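Local coordinates for ssDNA binding protein (Aeropyrum pernix, PDB 4PSN), which probably binds single-stranded DNA, holding it in a tunnel system that runs between the subunits of its assembly, at residues C[53-63]-C[87-96]. Residues are numbered along the deposited sequence; the frame is centred on the assembly and turned at random.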
ATOM      1  N   VAL C  53     -14.372 -20.621  -4.602  1.00 31.14           N
ATOM      2  CA  VAL C  53     -13.715 -21.674  -3.846  1.00 33.04           C
ATOM      3  C   VAL C  53     -13.271 -21.196  -2.469  1.00 31.16           C
ATOM      4  O   VAL C  53     -13.445 -21.899  -1.467  1.00 29.17           O
ATOM      5  CB  VAL C  53     -12.505 -22.186  -4.623  1.00 45.99           C
ATOM      6  CG1 VAL C  53     -11.565 -22.937  -3.713  1.00 47.51           C
ATOM      7  CG2 VAL C  53     -12.980 -23.050  -5.792  1.00 51.11           C
ATOM      8  N   LEU C  54     -12.695 -19.998  -2.420  1.00 28.69           N
ATOM      9  CA  LEU C  54     -12.239 -19.427  -1.164  1.00 22.55           C
ATOM     10  C   LEU C  54     -13.408 -19.199  -0.224  1.00 25.05           C
ATOM     11  O   LEU C  54     -13.271 -19.307   0.994  1.00 24.54           O
ATOM     12  CB  LEU C  54     -11.494 -18.115  -1.412  1.00 23.78           C
ATOM     13  CG  LEU C  54     -10.132 -18.302  -2.091  1.00 28.28           C
ATOM     14  CD1 LEU C  54      -9.495 -16.947  -2.387  1.00 30.37           C
ATOM     15  CD2 LEU C  54      -9.212 -19.148  -1.206  1.00 30.18           C
ATOM     16  N   PHE C  55     -14.572 -18.885  -0.780  1.00 27.38           N
ATOM     17  CA  PHE C  55     -15.723 -18.683   0.077  1.00 27.14           C
ATOM     18  C   PHE C  55     -16.004 -19.953   0.897  1.00 28.75           C
ATOM     19  O   PHE C  55     -16.242 -19.888   2.098  1.00 27.80           O
ATOM     20  CB  PHE C  55     -16.959 -18.277  -0.732  1.00 24.66           C
ATOM     21  CG  PHE C  55     -18.197 -18.128   0.109  1.00 29.98           C
ATOM     22  CD1 PHE C  55     -18.500 -16.922   0.704  1.00 31.78           C
ATOM     23  CD2 PHE C  55     -19.039 -19.202   0.324  1.00 32.08           C
ATOM     24  CE1 PHE C  55     -19.637 -16.787   1.483  1.00 32.49           C
ATOM     25  CE2 PHE C  55     -20.169 -19.070   1.104  1.00 30.20           C
ATOM     26  CZ  PHE C  55     -20.464 -17.863   1.684  1.00 29.50           C
ATOM     27  N   GLU C  56     -15.959 -21.108   0.252  1.00 26.22           N
ATOM     28  CA  GLU C  56     -16.244 -22.358   0.953  1.00 30.46           C
ATOM     29  C   GLU C  56     -15.179 -22.667   2.006  1.00 34.36           C
ATOM     30  O   GLU C  56     -15.488 -23.133   3.110  1.00 33.21           O
ATOM     31  CB  GLU C  56     -16.354 -23.522  -0.031  1.00 34.30           C
ATOM     32  CG  GLU C  56     -17.533 -23.401  -0.959  1.00 43.47           C
ATOM     33  CD  GLU C  56     -18.857 -23.295  -0.205  1.00 49.67           C
ATOM     34  OE1 GLU C  56     -18.990 -23.925   0.868  1.00 49.65           O
ATOM     35  OE2 GLU C  56     -19.757 -22.570  -0.682  1.00 51.73           O
ATOM     36  N   LEU C  57     -13.925 -22.408   1.667  1.00 31.15           N
ATOM     37  CA  LEU C  57     -12.828 -22.669   2.598  1.00 26.74           C
ATOM     38  C   LEU C  57     -12.907 -21.746   3.815  1.00 27.70           C
ATOM     39  O   LEU C  57     -12.891 -22.196   4.961  1.00 26.79           O
ATOM     40  CB  LEU C  57     -11.486 -22.508   1.887  1.00 27.42           C
ATOM     41  CG  LEU C  57     -10.212 -22.676   2.728  1.00 28.91           C
ATOM     42  CD1 LEU C  57     -10.205 -24.033   3.403  1.00 25.25           C
ATOM     43  CD2 LEU C  57      -8.945 -22.498   1.894  1.00 27.19           C
ATOM     44  N   LEU C  58     -12.995 -20.449   3.559  1.00 26.07           N
ATOM     45  CA  LEU C  58     -12.884 -19.459   4.624  1.00 28.05           C
ATOM     46  C   LEU C  58     -14.089 -19.453   5.537  1.00 30.85           C
ATOM     47  O   LEU C  58     -13.957 -19.501   6.758  1.00 37.24           O
ATOM     48  CB  LEU C  58     -12.656 -18.053   4.047  1.00 26.30           C
ATOM     49  CG  LEU C  58     -11.269 -17.854   3.440  1.00 30.70           C
ATOM     50  CD1 LEU C  58     -11.136 -16.487   2.782  1.00 32.82           C
ATOM     51  CD2 LEU C  58     -10.201 -18.038   4.514  1.00 35.05           C
ATOM     52  N   VAL C  59     -15.265 -19.380   4.931  1.00 29.16           N
ATOM     53  CA  VAL C  59     -16.492 -19.195   5.676  1.00 31.11           C
ATOM     54  C   VAL C  59     -17.025 -20.508   6.243  1.00 32.52           C
ATOM     55  O   VAL C  59     -17.495 -20.539   7.376  1.00 28.35           O
ATOM     56  CB  VAL C  59     -17.574 -18.496   4.808  1.00 35.03           C
ATOM     57  CG1 VAL C  59     -18.842 -18.289   5.596  1.00 37.99           C
ATOM     58  CG2 VAL C  59     -17.043 -17.152   4.284  1.00 36.80           C
ATOM     59  N   ASN C  60     -16.934 -21.594   5.473  1.00 28.93           N
ATOM     60  CA  ASN C  60     -17.498 -22.858   5.936  1.00 30.18           C
ATOM     61  C   ASN C  60     -16.517 -23.833   6.589  1.00 36.76           C
ATOM     62  O   ASN C  60     -16.881 -24.534   7.541  1.00 36.83           O
ATOM     63  CB  ASN C  60     -18.271 -23.556   4.818  1.00 36.16           C
ATOM     64  CG  ASN C  60     -19.441 -22.730   4.319  1.00 45.69           C
ATOM     65  OD1 ASN C  60     -19.705 -22.669   3.119  1.00 47.26           O
ATOM     66  ND2 ASN C  60     -20.139 -22.076   5.241  1.00 46.08           N
ATOM     67  N   LYS C  61     -15.284 -23.884   6.092  1.00 30.07           N
ATOM     68  CA  LYS C  61     -14.310 -24.856   6.593  1.00 33.48           C
ATOM     69  C   LYS C  61     -13.478 -24.314   7.754  1.00 33.72           C
ATOM     70  O   LYS C  61     -13.279 -25.007   8.756  1.00 32.62           O
ATOM     71  CB  LYS C  61     -13.372 -25.297   5.476  1.00 36.83           C
ATOM     72  CG  LYS C  61     -14.085 -25.898   4.284  1.00 43.40           C
ATOM     73  CD  LYS C  61     -14.247 -27.382   4.483  1.00 50.41           C
ATOM     74  CE  LYS C  61     -15.566 -27.861   3.924  1.00 57.11           C
ATOM     75  NZ  LYS C  61     -15.538 -27.884   2.437  1.00 59.14           N
ATOM     76  N   LEU C  62     -12.979 -23.087   7.619  1.00 24.20           N
ATOM     77  CA  LEU C  62     -12.129 -22.526   8.657  1.00 24.61           C
ATOM     78  C   LEU C  62     -13.007 -21.726   9.580  1.00 30.80           C
ATOM     79  O   LEU C  62     -12.581 -21.303  10.650  1.00 33.81           O
ATOM     80  CB  LEU C  62     -11.048 -21.635   8.043  1.00 27.48           C
ATOM     81  CG  LEU C  62     -10.008 -22.333   7.167  1.00 28.07           C
ATOM     82  CD1 LEU C  62      -9.048 -21.305   6.575  1.00 33.79           C
ATOM     83  CD2 LEU C  62      -9.233 -23.352   8.003  1.00 30.64           C
ATOM     84  N   LYS C  63     -14.241 -21.517   9.139  1.00 30.38           N
ATOM     85  CA  LYS C  63     -15.215 -20.741   9.893  1.00 31.72           C
ATOM     86  C   LYS C  63     -14.659 -19.382  10.298  1.00 31.76           C
ATOM     87  O   LYS C  63     -14.752 -19.003  11.464  1.00 29.13           O
ATOM     88  CB  LYS C  63     -15.671 -21.509  11.140  1.00 38.00           C
ATOM     89  CG  LYS C  63     -16.139 -22.928  10.843  1.00 47.17           C
ATOM     90  CD  LYS C  63     -17.510 -23.220  11.424  1.00 56.01           C
ATOM     91  CE  LYS C  63     -18.290 -24.168  10.505  1.00 64.98           C
ATOM     92  NZ  LYS C  63     -19.619 -24.579  11.058  1.00 71.48           N
ATOM     93  N   PHE C  87      -3.644 -25.451  -7.018  1.00 33.88           N
ATOM     94  CA  PHE C  87      -4.174 -25.472  -5.665  1.00 33.10           C
ATOM     95  C   PHE C  87      -3.275 -26.167  -4.649  1.00 32.64           C
ATOM     96  O   PHE C  87      -3.467 -26.003  -3.450  1.00 35.07           O
ATOM     97  CB  PHE C  87      -5.611 -25.979  -5.630  1.00 30.77           C
ATOM     98  CG  PHE C  87      -6.606 -24.988  -6.177  1.00 29.31           C
ATOM     99  CD1 PHE C  87      -7.127 -23.996  -5.370  1.00 26.82           C
ATOM    100  CD2 PHE C  87      -7.010 -25.045  -7.502  1.00 30.48           C
ATOM    101  CE1 PHE C  87      -8.049 -23.074  -5.873  1.00 29.87           C
ATOM    102  CE2 PHE C  87      -7.927 -24.134  -8.009  1.00 32.60           C
ATOM    103  CZ  PHE C  87      -8.447 -23.146  -7.194  1.00 31.52           C
ATOM    104  N   SER C  88      -2.273 -26.902  -5.124  1.00 36.63           N
ATOM    105  CA  SER C  88      -1.265 -27.469  -4.228  1.00 37.33           C
ATOM    106  C   SER C  88      -0.360 -26.377  -3.640  1.00 38.02           C
ATOM    107  O   SER C  88       0.431 -26.636  -2.734  1.00 36.85           O
ATOM    108  CB  SER C  88      -0.415 -28.533  -4.935  1.00 39.12           C
ATOM    109  OG  SER C  88       0.564 -27.944  -5.779  1.00 41.46           O
ATOM    110  N   THR C  89      -0.480 -25.152  -4.147  1.00 35.09           N
ATOM    111  CA  THR C  89       0.324 -24.056  -3.608  1.00 31.16           C
ATOM    112  C   THR C  89      -0.519 -23.090  -2.800  1.00 29.25           C
ATOM    113  O   THR C  89      -0.044 -22.037  -2.379  1.00 33.37           O
ATOM    114  CB  THR C  89       1.017 -23.264  -4.718  1.00 29.90           C
ATOM    115  OG1 THR C  89       0.023 -22.588  -5.497  1.00 26.41           O
ATOM    116  CG2 THR C  89       1.832 -24.205  -5.614  1.00 34.01           C
ATOM    117  N   LEU C  90      -1.777 -23.439  -2.591  1.00 25.06           N
ATOM    118  CA  LEU C  90      -2.665 -22.563  -1.849  1.00 26.51           C
ATOM    119  C   LEU C  90      -2.220 -22.505  -0.394  1.00 28.89           C
ATOM    120  O   LEU C  90      -2.012 -23.533   0.241  1.00 29.37           O
ATOM    121  CB  LEU C  90      -4.114 -23.051  -1.942  1.00 27.24           C
ATOM    122  CG  LEU C  90      -5.084 -22.284  -1.045  1.00 32.07           C
ATOM    123  CD1 LEU C  90      -5.177 -20.830  -1.475  1.00 28.15           C
ATOM    124  CD2 LEU C  90      -6.463 -22.951  -1.052  1.00 26.93           C
ATOM    125  N   ARG C  91      -2.068 -21.298   0.132  1.00 22.73           N
ATOM    126  CA  ARG C  91      -1.712 -21.132   1.529  1.00 29.63           C
ATOM    127  C   ARG C  91      -2.631 -20.094   2.125  1.00 27.88           C
ATOM    128  O   ARG C  91      -2.814 -19.025   1.555  1.00 24.09           O
ATOM    129  CB  ARG C  91      -0.255 -20.694   1.671  1.00 40.99           C
ATOM    130  CG  ARG C  91       0.147 -20.386   3.099  1.00 58.53           C
ATOM    131  CD  ARG C  91       1.428 -19.551   3.160  1.00 69.92           C
ATOM    132  NE  ARG C  91       2.589 -20.277   2.654  1.00 78.44           N
ATOM    133  CZ  ARG C  91       3.793 -19.737   2.486  1.00 83.12           C
ATOM    134  NH1 ARG C  91       3.998 -18.457   2.779  1.00 83.10           N
ATOM    135  NH2 ARG C  91       4.792 -20.479   2.021  1.00 83.50           N
ATOM    136  N   VAL C  92      -3.230 -20.415   3.264  1.00 24.48           N
ATOM    137  CA  VAL C  92      -4.130 -19.479   3.915  1.00 23.02           C
ATOM    138  C   VAL C  92      -3.687 -19.312   5.357  1.00 29.13           C
ATOM    139  O   VAL C  92      -3.332 -20.281   6.018  1.00 30.25           O
ATOM    140  CB  VAL C  92      -5.600 -19.953   3.842  1.00 31.41           C
ATOM    141  CG1 VAL C  92      -6.484 -19.087   4.730  1.00 39.19           C
ATOM    142  CG2 VAL C  92      -6.113 -19.921   2.398  1.00 25.87           C
ATOM    143  N   GLU C  93      -3.652 -18.069   5.820  1.00 29.86           N
ATOM    144  CA  GLU C  93      -3.396 -17.784   7.220  1.00 32.02           C
ATOM    145  C   GLU C  93      -4.631 -17.107   7.787  1.00 31.23           C
ATOM    146  O   GLU C  93      -5.332 -16.389   7.084  1.00 28.26           O
ATOM    147  CB  GLU C  93      -2.170 -16.887   7.379  1.00 31.53           C
ATOM    148  CG  GLU C  93      -0.855 -17.573   6.993  1.00 33.16           C
ATOM    149  CD  GLU C  93       0.243 -16.571   6.672  1.00 40.74           C
ATOM    150  OE1 GLU C  93       0.283 -16.080   5.518  1.00 39.62           O
ATOM    151  OE2 GLU C  93       1.056 -16.260   7.576  1.00 39.27           O
ATOM    152  N   LEU C  94      -4.897 -17.350   9.060  1.00 28.20           N
ATOM    153  CA  LEU C  94      -6.052 -16.771   9.708  1.00 26.85           C
ATOM    154  C   LEU C  94      -5.669 -16.279  11.093  1.00 24.04           C
ATOM    155  O   LEU C  94      -4.908 -16.934  11.819  1.00 24.66           O
ATOM    156  CB  LEU C  94      -7.181 -17.808   9.797  1.00 24.75           C
ATOM    157  CG  LEU C  94      -8.416 -17.456  10.631  1.00 28.49           C
ATOM    158  CD1 LEU C  94      -9.205 -16.339   9.981  1.00 29.34           C
ATOM    159  CD2 LEU C  94      -9.289 -18.713  10.837  1.00 27.50           C
ATOM    160  N   TRP C  95      -6.213 -15.123  11.451  1.00 21.11           N
ATOM    161  CA  TRP C  95      -6.021 -14.546  12.762  1.00 24.79           C
ATOM    162  C   TRP C  95      -7.411 -14.217  13.293  1.00 30.30           C
ATOM    163  O   TRP C  95      -8.200 -13.534  12.625  1.00 24.45           O
ATOM    164  CB  TRP C  95      -5.192 -13.253  12.659  1.00 21.80           C
ATOM    165  CG  TRP C  95      -3.750 -13.387  12.213  1.00 21.43           C
ATOM    166  CD1 TRP C  95      -2.647 -13.385  13.022  1.00 26.26           C
ATOM    167  CD2 TRP C  95      -3.254 -13.464  10.861  1.00 23.01           C
ATOM    168  NE1 TRP C  95      -1.499 -13.487  12.262  1.00 25.73           N
ATOM    169  CE2 TRP C  95      -1.844 -13.526  10.936  1.00 23.14           C
ATOM    170  CE3 TRP C  95      -3.863 -13.487   9.599  1.00 24.18           C
ATOM    171  CZ2 TRP C  95      -1.029 -13.623   9.796  1.00 22.05           C
ATOM    172  CZ3 TRP C  95      -3.057 -13.577   8.468  1.00 22.26           C
ATOM    173  CH2 TRP C  95      -1.653 -13.647   8.575  1.00 25.74           C
ATOM    174  N   ARG C  96      -7.725 -14.697  14.490  1.00 27.67           N
ATOM    175  CA  ARG C  96      -9.058 -14.460  15.030  1.00 28.81           C
ATOM    176  C   ARG C  96      -9.141 -13.212  15.908  1.00 24.01           C
ATOM    177  O   ARG C  96      -8.308 -12.992  16.781  1.00 24.42           O
ATOM    178  CB  ARG C  96      -9.553 -15.693  15.784  1.00 34.08           C
ATOM    179  CG  ARG C  96      -9.694 -16.902  14.881  1.00 39.94           C
ATOM    180  CD  ARG C  96     -10.605 -17.922  15.495  1.00 41.29           C
ATOM    181  NE  ARG C  96     -10.694 -19.132  14.691  1.00 44.03           N
ATOM    182  CZ  ARG C  96     -11.567 -19.320  13.705  1.00 41.44           C
ATOM    183  NH1 ARG C  96     -12.424 -18.363  13.374  1.00 35.29           N
ATOM    184  NH2 ARG C  96     -11.572 -20.472  13.047  1.00 41.38           N
TER
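R96 NH2 donates a hydrogen bond of 2.7 Å to the carbonyl oxygen O of L62, the C=O pointing almost straight at the nitrogen (177°). The other terminal nitrogen, NH1, reaches O of K63 at 3.1 Å, a straight N-H...O bond that comes from above that carbonyl plane rather than along a lone pair. Both oxygens lie near the guanidinium plane, so one flat group clasps two successive carbonyls where K63, with positive phi, leaves the helix. A face of the guanidinium rests on L94 CD2, 3.6 Å beneath its centre, and D68 adds a weak, long ion pair at NH1. A leucine in place of R96 would probably leave both carbonyls without these donors and the turn after the helix less firmly tied to the strand. In the N-terminal part, which carries the ThermoDBP-related sequence, helix 40-61 packs on an antiparallel sheet, three-stranded within the chain; its residues 53-61 cross strand residues 90-96 at -35°, the axes 11.0 Å apart at closest approach. V92 is central to the apolar layer between them: CG1 anti to the backbone N (chi1 170°) and CG2 anti to the carbonyl carbon send its methyls apart, CG1 to L62 CD1 (3.9 Å) and L58 CD2, CG2 tip to tip with L57 CD2. That same L57 methyl meets L90 CD2 at 3.9 Å, and beyond it V53 CG1 approaches the F87 ring obliquely. Y17 and V21 of helix 17-28 pack against L54. R91 and E93 turn from the helix, R91 forming a salt bridge with D31 of a third subunit; at W95 and R96 the sheet continues into an antiparallel strand of a second subunit.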